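Local structure of alpha-L-arabinofuranosidase B (Aspergillus kawachii, 6SXT) at residues 15-20 with 81-86. The protein hydrolyses terminal non-reducing alpha-L-arabinofuranosyl residues from arabinoxylan, arabinan and related plant polysaccharides, acting as a secreted family 54 glycosidase. Sequence-based numbering, arbitrary orientation.
Sequences CVAAHS and NGNHLT
The imidazole of His19 carries Leu85 on one face and the backbone carbonyl of Asn83 at its edge. CD1 of Leu85 sits over the ring centre, 3.7 Å from the centroid of the His19 ring, a CH-pi contact. CG of the same leucine comes over NE2 of His19 at 3.6 Å, and the two side chains cross at about a right angle. In the plane of the imidazole, NE2 of His19 donates to O of Asn83 at 2.8 Å, and the bond is nearly straight (173°). At the other nitrogen, ND1 is hydrogen-bonded to the hydroxyl of Tyr164, so the ring is gripped at both nitrogens and its rotation is fixed. CG of His19 lies anti to the carbonyl carbon, on a CB that points toward 81-86.

Strand 15-20 pairs antiparallel with strand 288-296 in the large sheet of the catalytic domain, which belongs to the concanavalin-like clan, and Val16 and Ala17 both face Met295 there in a classic beta bulge, the chain turning a corner at Val16. The bulge carbonyl, O of Val16, accepts from ND2 of Asn83 at 2.8 Å. This bond is more bent (135°), although the acceptor lies close to the amide plane. Asn83 is the centre of an inverse gamma turn and meets the strand through both its backbone carbonyl and its side-chain amide. Between these two bonds CB of Ala17 packs on CB of Asn83 at 4.1 Å. Ile274 of strand 273-276 touches the side chains of Ala17, His19, Asn83 and Leu85, and Asp77 bridges the segments by accepting from N of Ala18 through OD1 and from N of Asn83 through OD2.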
# COMPACT_ATOMS: atom_id res chain seq x y z
N CYS A 15 -22.07 -7.95 -7.36
CA CYS A 15 -21.27 -6.92 -6.70
C CYS A 15 -22.17 -5.76 -6.30
O CYS A 15 -23.02 -5.28 -7.10
CB CYS A 15 -20.19 -6.38 -7.62
SG CYS A 15 -18.99 -7.68 -8.05
N VAL A 16 -21.95 -5.26 -5.10
CA VAL A 16 -22.52 -3.99 -4.63
C VAL A 16 -21.45 -2.93 -4.40
O VAL A 16 -21.79 -1.78 -4.10
CB VAL A 16 -23.38 -4.21 -3.38
CG1 VAL A 16 -24.58 -5.06 -3.76
CG2 VAL A 16 -22.57 -4.81 -2.23
N ALA A 17 -20.18 -3.30 -4.50
CA ALA A 17 -19.07 -2.34 -4.48
C ALA A 17 -17.95 -3.01 -5.24
O ALA A 17 -17.69 -4.21 -5.00
CB ALA A 17 -18.68 -2.01 -3.06
N ALA A 18 -17.29 -2.28 -6.12
CA ALA A 18 -16.27 -2.89 -7.00
C ALA A 18 -15.17 -1.86 -7.17
O ALA A 18 -15.40 -0.78 -7.75
CB ALA A 18 -16.90 -3.26 -8.33
N HIS A 19 -14.00 -2.15 -6.65
CA HIS A 19 -12.93 -1.14 -6.51
C HIS A 19 -11.63 -1.65 -7.14
O HIS A 19 -11.15 -2.74 -6.77
CB HIS A 19 -12.65 -0.93 -5.04
CG HIS A 19 -13.80 -0.40 -4.27
ND1 HIS A 19 -14.34 -1.08 -3.19
CD2 HIS A 19 -14.49 0.74 -4.43
CE1 HIS A 19 -15.33 -0.36 -2.70
NE2 HIS A 19 -15.46 0.77 -3.40
N SER A 20 -11.04 -0.90 -8.06
CA SER A 20 -9.72 -1.28 -8.60
C SER A 20 -9.07 -0.07 -9.23
O SER A 20 -9.74 0.66 -9.97
CB SER A 20 -9.81 -2.38 -9.67
OG SER A 20 -8.50 -2.68 -10.12
N ASN A 81 -23.38 1.75 -7.41
CA ASN A 81 -24.02 1.99 -6.10
C ASN A 81 -23.50 3.27 -5.42
O ASN A 81 -24.01 3.60 -4.37
CB ASN A 81 -23.89 0.79 -5.17
CG ASN A 81 -24.75 -0.39 -5.59
OD1 ASN A 81 -24.28 -1.40 -6.13
ND2 ASN A 81 -26.04 -0.17 -5.58
N GLY A 82 -22.46 3.92 -5.94
CA GLY A 82 -21.93 5.15 -5.35
C GLY A 82 -20.98 4.91 -4.20
O GLY A 82 -20.65 5.84 -3.50
N ASN A 83 -20.50 3.67 -4.00
CA ASN A 83 -19.72 3.29 -2.81
C ASN A 83 -18.23 3.63 -2.99
O ASN A 83 -17.36 2.77 -2.72
CB ASN A 83 -19.94 1.82 -2.45
CG ASN A 83 -21.39 1.59 -2.10
OD1 ASN A 83 -22.00 2.50 -1.50
ND2 ASN A 83 -21.92 0.40 -2.38
N HIS A 84 -17.92 4.83 -3.44
CA HIS A 84 -16.53 5.24 -3.70
C HIS A 84 -15.76 5.34 -2.38
O HIS A 84 -16.32 5.74 -1.34
CB HIS A 84 -16.54 6.60 -4.39
CG HIS A 84 -17.52 6.72 -5.49
ND1 HIS A 84 -17.59 5.82 -6.53
CD2 HIS A 84 -18.43 7.70 -5.73
CE1 HIS A 84 -18.54 6.23 -7.37
NE2 HIS A 84 -19.10 7.37 -6.88
N LEU A 85 -14.50 4.93 -2.40
CA LEU A 85 -13.63 5.02 -1.23
C LEU A 85 -12.84 6.32 -1.25
O LEU A 85 -12.19 6.64 -2.26
CB LEU A 85 -12.67 3.83 -1.23
CG LEU A 85 -13.31 2.48 -1.09
CD1 LEU A 85 -12.26 1.38 -1.19
CD2 LEU A 85 -14.05 2.35 0.21
N THR A 86 -12.92 7.08 -0.16
CA THR A 86 -12.27 8.38 0.01
C THR A 86 -11.41 8.37 1.29
O THR A 86 -11.43 7.41 2.10
CB THR A 86 -13.32 9.51 -0.01
OG1 THR A 86 -14.17 9.30 1.12
CG2 THR A 86 -14.05 9.60 -1.32